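Local coordinates for protein putative neuraminyllactose-binding hemagglutinin homolog (Helicobacter pylori, PDB 3BGH) that is of unestablished function but is probably an outer-membrane lipoprotein adhesin of the flagellar sheath, related to neuraminyllactose-binding hemagglutinin, at residues F23-K28 against V201-T206; K58-S63 against Q196-V201; A96-R101 against E215-V220; I112-D117 against K154-I159; F136-P139 against I144-S147. One frame throughout, in Å; residues are numbered along the deposited sequence.

The five contacts show how an elongated fold is held together at several points along a mixed sheet and the helices packed on it. Interactions 1 and 2 are central, their centres about 9 Å apart. Both use helix 186-208, with segments overlapping at V201; the helix meets loop 23-28 in one and helix 54-73 in the other. Interactions 3 and 5, with centres about 8 Å apart, form one end, where strands 98-114 and 123-137 run side by side. Interaction 4 lies at the other, its centre about 41 Å from that of interaction 3. Along the chain, interaction 1 encloses 2, 4 and 5 but crosses 3. Interactions 4 and 5 touch the second subunit, so the strand ends carry subunit contacts while helices pack over the middle.

Interaction 1: residues F23-K28 against V201-T206; sequences FHYPIK and VMVHIT
Y25 lays its side chain across one side of a helix, meeting M202, V203 and T206 in turn. The ring is sent there by chi1 of 167°, which sets CG opposite the backbone N. At the root of the side chain, Y25 CB lies 3.8 Å from M202 CB, and Y25 CD2 is 3.9 Å from the same M202 carbon. Further out, one methyl of V203 serves the outer part of the ring: V203 CG2 comes within 3.5 Å of Y25 CE1 and 3.9 Å of Y25 OH, the two side chains running at about a right angle. Contacts at positions i, i+1 and i+4 mark a group resting on one stripe of a helix, here a loop segment packed on helix 186-208. M202 bends at both chi2 and chi3, and its side chain also reaches L64 of helix 54-73. T206 OG1 lies 4.1 Å from Y25 CE2. Its chi1 of 49° sets this oxygen between the backbone N and the carbonyl carbon, near M202 O and V203 O, while leaving it the T206 atom that faces the tyrosine. The Y25 backbone N bonds to Q67 OE1, while the ring of H199 meets the Y25 ring at a steep angle.

Interaction 2: residues K58-S63 against Q196-V201; sequences KEFEKS and QAYHKV
Y198 can be followed outward from its backbone as it passes over F60 and ends beside S63. The first atom, Y198 CB, sits 3.7 Å from F60 CE1. With CG opposite the backbone N (chi1 -176°), the ring then stretches across to the neighbouring helix. Y198 CD1 hangs 4.0 Å above the plane of the F60 ring, over its centre, so the tyrosine presents an edge to a phenyl face: a T-shaped stack with centroids of the F60 and Y198 rings 5.4 Å apart and planes at 84°. The side chains pass one another head to tail between helix 54-73, the connecting helix of a beta-alpha-beta crossover, and helix 186-208. The short segments run nearly parallel, their axes at 19°. Next along the ring, Y198 CE1 meets S63 CB at 3.7 Å, with the backbone oxygen F60 O in the ring plane at its edge. At the tip, Y198 OH lies 3.5 Å from S63 CB and 3.1 Å from S63 O, but its hydrogen bond is made with Q67 OE1. S63 OG bonds E59 O of its own helix at 2.7 Å. F23 adds a third ring, nearly parallel to that of Y198 and edge-to-face with that of F60.

Interaction 3: residues A96-R101 against E215-V220; sequences ALLVLR and EHYEKV
L98 and Y217 make the inner half of this contact, where the first residues of strand 98-114 meet helix 211-223 and the leucine is buried. Both side chains leave with CG opposite the backbone N, and both leucine methyls lie on one side of the phenol ring. L98 CD2 stands over the face toward its rim, 4.3 Å from the Y217 centroid and 19° off the normal, a CH-pi contact. L98 CD1 lies toward the hydroxyl end, 3.7 Å from Y217 CZ and 3.4 Å from Y217 OH. F136 packs on L98 and I145 on Y217, which continues the apolar cluster into the sheet. On the outer, more solvent-accessible side, L97 crosses E218 at about a right angle. Its methyls CD1 and CD2 are each 3.6 Å from E218 CG, and CD2 lies 3.3 Å from the carboxylate oxygen E218 OE2. The glutamate thus lends its aliphatic stem to the packing, while its bent chain brings a polar end beside a methyl. Shape and dispersion, rather than directional bonds, therefore hold helix and strand together here.

Interaction 4: residues I112-D117 against K154-I159; sequences IVEESD and KIKAVI
In a three-stranded antiparallel meander, formed by strands 98-114, 123-137 and 144-161, a salt bridge between E114 and K156 spans the central strand and links its two neighbours. The bridge is a single bond: K156 NZ donates to E114 OE2 at 3.0 Å, meeting that oxygen nearly along its C-O bond. The lysine methylenes accompany the charge, with K156 CD 3.7 Å and K156 CE 3.9 Å from E114 OE2. E114 reaches across with a chain extended beyond CG (chi2 -176°), whereas K156 stays extended through chi3 and bends only at chi4, of -144°, to turn its amine toward the carboxylate. The stems cross obliquely above strand 123-137, where E114 touches K123 and K156 touches I125. The next residue, A157, points the other way and packs on A189 and I193 of helix 186-208, so the ion pair belongs to the sheet face turned away from that helix. The contact is a surface one, and solvent would probably weaken the attraction between the charges. Just beside it lies the dimer interface, where I112 packs on S147 and V113 on I144, both of the second subunit. Opposite charges carried by long side chains over an intervening strand make this a surface cross-strand salt bridge between next-nearest strands of an antiparallel sheet.

Interaction 5: residues F136-P139 against I144-S147; sequences FVEP and IIHS
F136 O is gripped by two successive amides of the facing strand: I145 N donates a nearly straight bond of 2.7 Å to it, and H146 N adds a weak one to the same F136 O at 3.4 Å. The return bond, from F136 N to H146 O, is 2.8 Å long. Two residues, I145 and H146, thus stand opposite one, which defines a classic beta bulge. I145 supplies its first position with a helix-like backbone (phi -101°, psi -31°). The bulge lies near the turn of the hairpin that joins strands 123-137 and 144-161, and beyond it the register has shifted by one, so that V137 pairs with I144. On the face that carries F136 and H146, the two side chains project together from the sheet. The imidazole presents its edge to the phenyl face, H146 CD2 lying 3.9 Å from F136 CD2 with the ring planes at 79°. L100 and M214 of helix 211-223 also pack on F136, while H146 ND1 bonds E115 OE1 of the second subunit. On the face of V137 and I144, V137 CG2 and I144 CG1 touch at 4.1 Å. I145, displaced by the bulge, brings its CD1 to within 3.3 Å of E138 CB. The carboxylate of E138 leads off the other way, where E138 OE2 accepts a hydrogen bond from S141 N in the connecting turn.

Interaction 1: residues F23-K28 against V201-T206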
# COMPACT_ATOMS: atom_id res chain seq x y z
N PHE A 23 -10.12 17.06 -5.58
CA PHE A 23 -10.50 15.81 -6.20
C PHE A 23 -11.35 16.08 -7.46
O PHE A 23 -12.52 15.77 -7.51
CB PHE A 23 -11.13 14.86 -5.16
CG PHE A 23 -10.21 14.58 -3.94
CD1 PHE A 23 -8.86 14.94 -3.95
CD2 PHE A 23 -10.71 13.95 -2.80
CE1 PHE A 23 -8.03 14.68 -2.85
CE2 PHE A 23 -9.88 13.67 -1.69
CZ PHE A 23 -8.55 14.03 -1.72
N HIS A 24 -10.72 16.69 -8.47
CA HIS A 24 -11.37 17.01 -9.77
C HIS A 24 -10.34 17.00 -10.90
O HIS A 24 -9.28 17.64 -10.82
CB HIS A 24 -12.15 18.36 -9.70
CG HIS A 24 -12.91 18.73 -10.96
ND1 HIS A 24 -12.44 19.67 -11.86
CD2 HIS A 24 -14.10 18.31 -11.44
CE1 HIS A 24 -13.30 19.79 -12.86
NE2 HIS A 24 -14.32 18.98 -12.63
N TYR A 25 -10.62 16.23 -11.95
CA TYR A 25 -9.72 16.17 -13.10
C TYR A 25 -10.59 16.66 -14.26
O TYR A 25 -11.70 16.16 -14.42
CB TYR A 25 -9.22 14.72 -13.28
CG TYR A 25 -8.54 14.43 -14.61
CD1 TYR A 25 -7.25 14.90 -14.87
CD2 TYR A 25 -9.18 13.66 -15.60
CE1 TYR A 25 -6.61 14.64 -16.09
CE2 TYR A 25 -8.54 13.39 -16.84
CZ TYR A 25 -7.25 13.89 -17.07
OH TYR A 25 -6.56 13.64 -18.25
N PRO A 26 -10.12 17.66 -15.03
CA PRO A 26 -11.01 18.17 -16.09
C PRO A 26 -11.22 17.16 -17.23
O PRO A 26 -10.29 16.86 -17.97
CB PRO A 26 -10.28 19.43 -16.59
CG PRO A 26 -8.83 19.20 -16.24
CD PRO A 26 -8.83 18.39 -14.97
N ILE A 27 -12.44 16.64 -17.34
CA ILE A 27 -12.80 15.78 -18.48
C ILE A 27 -12.96 16.65 -19.73
O ILE A 27 -14.01 17.21 -19.98
CB ILE A 27 -14.08 14.93 -18.21
CG1 ILE A 27 -13.88 14.07 -16.94
CG2 ILE A 27 -14.41 14.06 -19.43
CD1 ILE A 27 -15.18 13.64 -16.25
N LYS A 28 -11.87 16.78 -20.47
CA LYS A 28 -11.87 17.57 -21.69
C LYS A 28 -12.13 16.66 -22.88
O LYS A 28 -11.48 15.62 -23.02
CB LYS A 28 -10.55 18.35 -21.84
CG LYS A 28 -10.43 19.55 -20.88
CD LYS A 28 -8.99 20.07 -20.81
CE LYS A 28 -8.80 21.02 -19.63
NZ LYS A 28 -7.38 20.98 -19.12
N VAL A 201 -5.01 8.59 -10.55
CA VAL A 201 -6.06 7.56 -10.77
C VAL A 201 -6.97 7.93 -11.98
O VAL A 201 -7.20 7.11 -12.88
CB VAL A 201 -6.96 7.25 -9.49
CG1 VAL A 201 -8.07 6.32 -9.83
CG2 VAL A 201 -6.12 6.60 -8.40
N MET A 202 -7.48 9.14 -11.98
CA MET A 202 -8.37 9.56 -13.04
C MET A 202 -7.71 9.50 -14.42
O MET A 202 -8.34 9.07 -15.37
CB MET A 202 -8.92 10.95 -12.76
CG MET A 202 -10.08 10.99 -11.75
SD MET A 202 -11.49 10.02 -12.23
CE MET A 202 -11.88 10.77 -13.80
N VAL A 203 -6.44 9.91 -14.53
CA VAL A 203 -5.71 9.88 -15.80
C VAL A 203 -5.52 8.45 -16.30
O VAL A 203 -5.67 8.16 -17.48
CB VAL A 203 -4.30 10.50 -15.66
CG1 VAL A 203 -3.45 10.19 -16.88
CG2 VAL A 203 -4.37 12.01 -15.47
N HIS A 204 -5.14 7.55 -15.40
CA HIS A 204 -4.87 6.19 -15.83
C HIS A 204 -6.17 5.50 -16.19
O HIS A 204 -6.21 4.82 -17.18
CB HIS A 204 -4.08 5.42 -14.77
CG HIS A 204 -2.62 5.79 -14.72
ND1 HIS A 204 -1.62 4.85 -14.58
CD2 HIS A 204 -2.00 6.99 -14.79
CE1 HIS A 204 -0.45 5.45 -14.57
NE2 HIS A 204 -0.65 6.76 -14.69
N ILE A 205 -7.22 5.66 -15.40
CA ILE A 205 -8.47 5.01 -15.73
C ILE A 205 -9.10 5.60 -16.99
O ILE A 205 -9.63 4.86 -17.80
CB ILE A 205 -9.50 5.07 -14.60
CG1 ILE A 205 -9.17 4.05 -13.52
CG2 ILE A 205 -10.89 4.70 -15.16
CD1 ILE A 205 -10.04 4.19 -12.27
N THR A 206 -9.07 6.91 -17.15
CA THR A 206 -9.69 7.51 -18.32
C THR A 206 -8.97 7.02 -19.56
O THR A 206 -9.63 6.76 -20.57
CB THR A 206 -9.68 9.05 -18.31
OG1 THR A 206 -8.35 9.50 -18.01
CG2 THR A 206 -10.66 9.60 -17.29

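Interaction 2: residues K58-S63 against Q196-V201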
# COMPACT_ATOMS: atom_id res chain seq x y z
N LYS A 58 -14.00 9.63 1.98
CA LYS A 58 -15.35 9.80 1.43
C LYS A 58 -15.37 10.70 0.18
O LYS A 58 -15.96 10.38 -0.83
CB LYS A 58 -16.31 10.34 2.50
CG LYS A 58 -16.90 9.25 3.39
CD LYS A 58 -17.03 9.71 4.88
CE LYS A 58 -17.64 8.60 5.76
NZ LYS A 58 -17.54 8.84 7.27
N GLU A 59 -14.68 11.83 0.26
CA GLU A 59 -14.69 12.80 -0.80
C GLU A 59 -13.85 12.31 -2.01
O GLU A 59 -14.21 12.55 -3.17
CB GLU A 59 -14.25 14.12 -0.21
CG GLU A 59 -13.37 14.98 -1.03
CD GLU A 59 -14.07 16.16 -1.60
OE1 GLU A 59 -15.24 15.99 -2.05
OE2 GLU A 59 -13.45 17.26 -1.61
N PHE A 60 -12.75 11.62 -1.72
CA PHE A 60 -11.99 10.87 -2.72
C PHE A 60 -12.85 9.77 -3.40
O PHE A 60 -12.82 9.64 -4.62
CB PHE A 60 -10.73 10.27 -2.05
CG PHE A 60 -9.69 9.77 -3.01
CD1 PHE A 60 -8.50 10.48 -3.20
CD2 PHE A 60 -9.85 8.57 -3.67
CE1 PHE A 60 -7.50 10.00 -4.06
CE2 PHE A 60 -8.87 8.10 -4.53
CZ PHE A 60 -7.69 8.80 -4.73
N GLU A 61 -13.59 8.99 -2.63
CA GLU A 61 -14.49 7.98 -3.23
C GLU A 61 -15.67 8.58 -3.99
O GLU A 61 -16.11 8.01 -4.99
CB GLU A 61 -15.07 7.03 -2.19
CG GLU A 61 -14.13 6.00 -1.67
CD GLU A 61 -14.63 5.34 -0.38
OE1 GLU A 61 -15.63 5.79 0.21
OE2 GLU A 61 -14.01 4.36 0.04
N LYS A 62 -16.21 9.71 -3.51
CA LYS A 62 -17.38 10.34 -4.11
C LYS A 62 -16.97 11.00 -5.41
O LYS A 62 -17.67 10.87 -6.41
CB LYS A 62 -18.06 11.36 -3.16
CG LYS A 62 -18.73 12.62 -3.85
CD LYS A 62 -19.57 13.52 -2.88
CE LYS A 62 -19.59 15.02 -3.29
NZ LYS A 62 -18.25 15.71 -3.01
N SER A 63 -15.85 11.70 -5.43
CA SER A 63 -15.42 12.36 -6.64
C SER A 63 -15.15 11.41 -7.81
O SER A 63 -15.50 11.73 -8.94
CB SER A 63 -14.24 13.26 -6.37
OG SER A 63 -14.59 14.16 -5.35
N GLN A 196 -2.43 14.46 -5.72
CA GLN A 196 -1.60 13.85 -6.74
C GLN A 196 -2.08 12.44 -6.99
O GLN A 196 -2.06 11.98 -8.10
CB GLN A 196 -0.13 13.79 -6.34
CG GLN A 196 0.67 15.04 -6.51
CD GLN A 196 2.15 14.81 -6.14
OE1 GLN A 196 2.66 15.37 -5.16
NE2 GLN A 196 2.83 13.95 -6.91
N ALA A 197 -2.54 11.74 -5.95
CA ALA A 197 -3.06 10.39 -6.17
C ALA A 197 -4.38 10.42 -6.93
O ALA A 197 -4.65 9.54 -7.77
CB ALA A 197 -3.19 9.61 -4.85
N TYR A 198 -5.22 11.41 -6.63
CA TYR A 198 -6.51 11.49 -7.30
C TYR A 198 -6.29 11.76 -8.79
O TYR A 198 -6.87 11.08 -9.62
CB TYR A 198 -7.41 12.58 -6.70
CG TYR A 198 -8.78 12.56 -7.36
CD1 TYR A 198 -9.82 11.81 -6.83
CD2 TYR A 198 -9.01 13.26 -8.54
CE1 TYR A 198 -11.06 11.80 -7.45
CE2 TYR A 198 -10.25 13.24 -9.16
CZ TYR A 198 -11.26 12.51 -8.62
OH TYR A 198 -12.48 12.49 -9.27
N HIS A 199 -5.44 12.74 -9.11
CA HIS A 199 -5.07 13.07 -10.48
C HIS A 199 -4.56 11.81 -11.22
O HIS A 199 -5.14 11.45 -12.23
CB HIS A 199 -4.05 14.23 -10.51
CG HIS A 199 -3.57 14.63 -11.88
ND1 HIS A 199 -4.27 15.49 -12.71
CD2 HIS A 199 -2.43 14.32 -12.55
CE1 HIS A 199 -3.60 15.67 -13.83
NE2 HIS A 199 -2.48 14.98 -13.76
N LYS A 200 -3.53 11.13 -10.68
CA LYS A 200 -3.03 9.89 -11.28
C LYS A 200 -4.10 8.81 -11.51
O LYS A 200 -4.07 8.16 -12.57
CB LYS A 200 -1.86 9.29 -10.48
CG LYS A 200 -1.20 8.10 -11.21
CD LYS A 200 -0.15 7.33 -10.36
CE LYS A 200 0.65 6.32 -11.20
NZ LYS A 200 1.81 5.67 -10.50
N VAL A 201 -5.01 8.59 -10.55
CA VAL A 201 -6.06 7.56 -10.77
C VAL A 201 -6.97 7.93 -11.98
O VAL A 201 -7.20 7.11 -12.88
CB VAL A 201 -6.96 7.25 -9.49
CG1 VAL A 201 -8.07 6.32 -9.83
CG2 VAL A 201 -6.12 6.60 -8.40

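Interaction 3: residues A96-R101 against E215-V220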
# COMPACT_ATOMS: atom_id res chain seq x y z
N ALA A 96 -26.88 -4.76 -19.04
CA ALA A 96 -25.60 -4.05 -18.93
C ALA A 96 -24.51 -4.72 -19.76
O ALA A 96 -24.51 -5.94 -19.92
CB ALA A 96 -25.17 -3.97 -17.49
N LEU A 97 -23.59 -3.93 -20.30
CA LEU A 97 -22.40 -4.47 -20.92
C LEU A 97 -21.40 -4.97 -19.87
O LEU A 97 -20.83 -6.03 -20.01
CB LEU A 97 -21.71 -3.41 -21.77
CG LEU A 97 -20.35 -3.85 -22.33
CD1 LEU A 97 -20.54 -4.91 -23.40
CD2 LEU A 97 -19.50 -2.67 -22.83
N LEU A 98 -21.26 -4.21 -18.79
CA LEU A 98 -20.09 -4.25 -17.95
C LEU A 98 -20.50 -3.75 -16.57
O LEU A 98 -21.38 -2.89 -16.46
CB LEU A 98 -19.06 -3.31 -18.57
CG LEU A 98 -17.67 -3.03 -18.06
CD1 LEU A 98 -17.01 -4.25 -17.46
CD2 LEU A 98 -16.83 -2.55 -19.23
N VAL A 99 -19.88 -4.32 -15.54
CA VAL A 99 -19.93 -3.75 -14.20
C VAL A 99 -18.51 -3.37 -13.83
O VAL A 99 -17.64 -4.22 -13.86
CB VAL A 99 -20.42 -4.75 -13.17
CG1 VAL A 99 -20.59 -4.06 -11.82
CG2 VAL A 99 -21.71 -5.37 -13.61
N LEU A 100 -18.29 -2.11 -13.51
CA LEU A 100 -17.02 -1.62 -13.06
C LEU A 100 -17.08 -1.45 -11.55
O LEU A 100 -18.09 -1.01 -11.00
CB LEU A 100 -16.71 -0.30 -13.73
CG LEU A 100 -16.40 -0.27 -15.23
CD1 LEU A 100 -16.13 1.17 -15.62
CD2 LEU A 100 -15.17 -1.11 -15.54
N ARG A 101 -15.98 -1.80 -10.90
CA ARG A 101 -15.96 -2.09 -9.48
C ARG A 101 -14.50 -1.92 -8.95
O ARG A 101 -13.63 -2.75 -9.20
CB ARG A 101 -16.52 -3.52 -9.28
CG ARG A 101 -16.18 -4.18 -8.00
CD ARG A 101 -17.21 -5.22 -7.64
NE ARG A 101 -17.41 -5.21 -6.18
CZ ARG A 101 -18.00 -6.17 -5.48
NH1 ARG A 101 -18.44 -7.28 -6.08
NH2 ARG A 101 -18.14 -6.04 -4.17
N GLU A 215 -14.61 -1.19 -27.20
CA GLU A 215 -15.10 -1.87 -28.41
C GLU A 215 -14.43 -3.22 -28.47
O GLU A 215 -15.08 -4.22 -28.81
CB GLU A 215 -14.77 -1.10 -29.71
CG GLU A 215 -15.28 0.31 -29.77
CD GLU A 215 -15.36 0.89 -31.18
OE1 GLU A 215 -14.48 0.61 -32.04
OE2 GLU A 215 -16.31 1.67 -31.43
N HIS A 216 -13.13 -3.25 -28.14
CA HIS A 216 -12.41 -4.51 -28.09
C HIS A 216 -13.05 -5.45 -27.05
O HIS A 216 -13.34 -6.61 -27.34
CB HIS A 216 -10.92 -4.31 -27.85
CG HIS A 216 -10.14 -5.59 -27.89
ND1 HIS A 216 -10.11 -6.48 -26.83
CD2 HIS A 216 -9.37 -6.14 -28.87
CE1 HIS A 216 -9.36 -7.52 -27.16
NE2 HIS A 216 -8.91 -7.34 -28.39
N TYR A 217 -13.26 -4.94 -25.84
CA TYR A 217 -13.92 -5.66 -24.76
C TYR A 217 -15.27 -6.17 -25.20
O TYR A 217 -15.62 -7.30 -24.90
CB TYR A 217 -14.09 -4.74 -23.55
CG TYR A 217 -14.66 -5.39 -22.34
CD1 TYR A 217 -13.82 -5.84 -21.32
CD2 TYR A 217 -16.04 -5.57 -22.20
CE1 TYR A 217 -14.33 -6.43 -20.19
CE2 TYR A 217 -16.57 -6.17 -21.06
CZ TYR A 217 -15.70 -6.60 -20.06
OH TYR A 217 -16.19 -7.21 -18.91
N GLU A 218 -16.04 -5.32 -25.90
CA GLU A 218 -17.37 -5.69 -26.45
C GLU A 218 -17.24 -6.90 -27.38
O GLU A 218 -17.92 -7.90 -27.20
CB GLU A 218 -18.04 -4.50 -27.17
CG GLU A 218 -18.78 -3.51 -26.24
CD GLU A 218 -18.57 -2.01 -26.58
OE1 GLU A 218 -18.17 -1.64 -27.72
OE2 GLU A 218 -18.80 -1.17 -25.67
N LYS A 219 -16.32 -6.82 -28.33
CA LYS A 219 -16.02 -7.93 -29.22
C LYS A 219 -15.61 -9.19 -28.44
O LYS A 219 -16.10 -10.28 -28.74
CB LYS A 219 -14.93 -7.53 -30.23
CG LYS A 219 -14.94 -8.32 -31.55
CD LYS A 219 -16.18 -8.04 -32.42
CE LYS A 219 -15.96 -6.86 -33.36
NZ LYS A 219 -15.57 -5.58 -32.65
N VAL A 220 -14.76 -9.04 -27.43
CA VAL A 220 -14.29 -10.19 -26.65
C VAL A 220 -15.40 -10.94 -25.92
O VAL A 220 -15.44 -12.17 -25.99
CB VAL A 220 -13.10 -9.83 -25.71
CG1 VAL A 220 -12.92 -10.85 -24.63
CG2 VAL A 220 -11.83 -9.71 -26.50

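Interaction 4: residues I112-D117 against K154-I159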
# COMPACT_ATOMS: atom_id res chain seq x y z
N ILE A 112 9.87 10.59 6.93
CA ILE A 112 10.95 9.89 6.27
C ILE A 112 11.97 10.97 5.90
O ILE A 112 11.59 12.06 5.42
CB ILE A 112 10.45 9.16 5.00
CG1 ILE A 112 9.24 8.29 5.31
CG2 ILE A 112 11.52 8.31 4.41
CD1 ILE A 112 8.90 7.35 4.17
N VAL A 113 13.25 10.68 6.17
CA VAL A 113 14.38 11.57 5.89
C VAL A 113 15.12 11.17 4.61
O VAL A 113 15.30 10.00 4.32
CB VAL A 113 15.36 11.62 7.12
CG1 VAL A 113 16.70 12.24 6.77
CG2 VAL A 113 14.71 12.40 8.29
N GLU A 114 15.53 12.17 3.85
CA GLU A 114 16.32 11.96 2.66
C GLU A 114 17.61 12.74 2.89
O GLU A 114 17.64 13.98 2.78
CB GLU A 114 15.60 12.48 1.41
CG GLU A 114 14.36 11.71 0.97
CD GLU A 114 13.76 12.25 -0.34
OE1 GLU A 114 13.98 13.44 -0.69
OE2 GLU A 114 13.09 11.46 -1.03
N GLU A 115 18.67 12.02 3.25
CA GLU A 115 19.97 12.63 3.48
C GLU A 115 20.38 13.56 2.35
O GLU A 115 19.99 13.34 1.20
CB GLU A 115 21.02 11.55 3.73
CG GLU A 115 20.83 11.01 5.12
CD GLU A 115 21.63 9.78 5.41
OE1 GLU A 115 21.17 8.66 5.05
OE2 GLU A 115 22.73 9.94 5.99
N SER A 116 21.12 14.61 2.69
CA SER A 116 21.62 15.55 1.69
C SER A 116 22.72 14.95 0.83
O SER A 116 23.35 13.98 1.19
CB SER A 116 22.16 16.83 2.32
OG SER A 116 23.42 16.61 2.89
N ASP A 117 22.96 15.57 -0.32
CA ASP A 117 24.08 15.17 -1.16
C ASP A 117 24.54 16.41 -1.91
O ASP A 117 24.05 17.48 -1.66
CB ASP A 117 23.67 14.03 -2.09
CG ASP A 117 22.59 14.43 -3.06
OD1 ASP A 117 22.11 15.58 -2.98
OD2 ASP A 117 22.19 13.59 -3.90
N LYS A 154 4.70 5.80 -3.45
CA LYS A 154 5.86 6.70 -3.73
C LYS A 154 5.54 8.15 -4.08
O LYS A 154 6.41 8.89 -4.55
CB LYS A 154 6.83 6.10 -4.77
CG LYS A 154 7.27 4.68 -4.47
CD LYS A 154 8.44 4.62 -3.52
CE LYS A 154 9.30 3.34 -3.77
NZ LYS A 154 10.50 3.28 -2.88
N ILE A 155 4.31 8.58 -3.85
CA ILE A 155 4.00 10.00 -3.92
C ILE A 155 4.49 10.80 -2.68
O ILE A 155 4.10 10.51 -1.55
CB ILE A 155 2.50 10.22 -4.21
CG1 ILE A 155 2.16 9.56 -5.58
CG2 ILE A 155 2.21 11.68 -4.26
CD1 ILE A 155 0.72 9.67 -6.02
N LYS A 156 5.31 11.83 -2.90
CA LYS A 156 6.01 12.51 -1.78
C LYS A 156 5.66 13.99 -1.57
O LYS A 156 5.43 14.76 -2.52
CB LYS A 156 7.55 12.39 -1.89
CG LYS A 156 8.13 11.13 -2.52
CD LYS A 156 9.69 11.11 -2.45
CE LYS A 156 10.32 9.99 -3.29
NZ LYS A 156 11.56 9.38 -2.65
N ALA A 157 5.64 14.40 -0.31
CA ALA A 157 5.57 15.80 0.04
C ALA A 157 6.65 16.15 1.06
O ALA A 157 6.79 15.51 2.09
CB ALA A 157 4.21 16.12 0.59
N VAL A 158 7.39 17.19 0.75
CA VAL A 158 8.41 17.68 1.66
C VAL A 158 7.76 18.45 2.80
O VAL A 158 6.94 19.33 2.57
CB VAL A 158 9.39 18.56 0.93
CG1 VAL A 158 10.43 19.08 1.90
CG2 VAL A 158 10.03 17.78 -0.17
N ILE A 159 8.12 18.08 4.03
CA ILE A 159 7.64 18.78 5.21
C ILE A 159 8.71 19.65 5.86
O ILE A 159 8.40 20.68 6.46
CB ILE A 159 7.02 17.84 6.25
CG1 ILE A 159 7.92 16.65 6.55
CG2 ILE A 159 5.67 17.36 5.77
CD1 ILE A 159 7.33 15.67 7.57

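Interaction 5: residues F136-P139 against I144-S147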
# COMPACT_ATOMS: atom_id res chain seq x y z
N PHE A 136 -13.26 -5.42 -14.01
CA PHE A 136 -14.24 -5.48 -15.09
C PHE A 136 -15.01 -6.77 -14.94
O PHE A 136 -14.45 -7.86 -15.05
CB PHE A 136 -13.56 -5.42 -16.48
CG PHE A 136 -12.84 -4.14 -16.78
CD1 PHE A 136 -13.22 -3.36 -17.86
CD2 PHE A 136 -11.75 -3.72 -16.01
CE1 PHE A 136 -12.53 -2.18 -18.16
CE2 PHE A 136 -11.07 -2.51 -16.31
CZ PHE A 136 -11.46 -1.75 -17.36
N VAL A 137 -16.31 -6.66 -14.69
CA VAL A 137 -17.13 -7.80 -14.33
C VAL A 137 -18.29 -8.01 -15.31
O VAL A 137 -19.01 -7.07 -15.67
CB VAL A 137 -17.68 -7.66 -12.88
CG1 VAL A 137 -18.45 -8.91 -12.48
CG2 VAL A 137 -16.56 -7.39 -11.88
N GLU A 138 -18.45 -9.27 -15.73
CA GLU A 138 -19.59 -9.72 -16.52
C GLU A 138 -20.83 -9.83 -15.61
O GLU A 138 -20.84 -10.59 -14.65
CB GLU A 138 -19.24 -10.98 -17.33
CG GLU A 138 -20.23 -12.15 -17.30
CD GLU A 138 -21.64 -11.81 -17.78
OE1 GLU A 138 -21.79 -11.04 -18.76
OE2 GLU A 138 -22.61 -12.34 -17.18
N PRO A 139 -21.85 -9.00 -15.88
CA PRO A 139 -22.98 -8.72 -14.97
C PRO A 139 -23.83 -9.91 -14.53
O PRO A 139 -24.25 -9.97 -13.36
CB PRO A 139 -23.82 -7.71 -15.76
CG PRO A 139 -22.83 -7.06 -16.72
CD PRO A 139 -21.91 -8.19 -17.11
N ILE A 144 -15.16 -12.01 -12.93
CA ILE A 144 -14.21 -10.95 -13.19
C ILE A 144 -13.53 -11.31 -14.49
O ILE A 144 -13.04 -12.43 -14.62
CB ILE A 144 -13.21 -10.77 -12.04
CG1 ILE A 144 -13.95 -10.38 -10.74
CG2 ILE A 144 -12.16 -9.71 -12.40
CD1 ILE A 144 -13.34 -10.94 -9.48
N ILE A 145 -13.54 -10.40 -15.46
CA ILE A 145 -12.95 -10.63 -16.77
C ILE A 145 -11.57 -9.96 -16.89
O ILE A 145 -10.68 -10.45 -17.58
CB ILE A 145 -13.93 -10.20 -17.91
CG1 ILE A 145 -14.87 -11.34 -18.28
CG2 ILE A 145 -13.21 -9.82 -19.20
CD1 ILE A 145 -16.03 -11.52 -17.35
N HIS A 146 -11.38 -8.84 -16.21
CA HIS A 146 -10.17 -8.10 -16.39
C HIS A 146 -9.93 -7.21 -15.20
O HIS A 146 -10.88 -6.64 -14.67
CB HIS A 146 -10.28 -7.26 -17.65
CG HIS A 146 -9.01 -6.56 -17.98
ND1 HIS A 146 -7.94 -7.22 -18.54
CD2 HIS A 146 -8.61 -5.29 -17.76
CE1 HIS A 146 -6.95 -6.36 -18.71
NE2 HIS A 146 -7.32 -5.19 -18.23
N SER A 147 -8.66 -7.08 -14.80
CA SER A 147 -8.29 -6.23 -13.67
C SER A 147 -7.28 -5.22 -14.15
O SER A 147 -6.30 -5.59 -14.77
CB SER A 147 -7.67 -7.05 -12.53
OG SER A 147 -8.58 -7.99 -11.98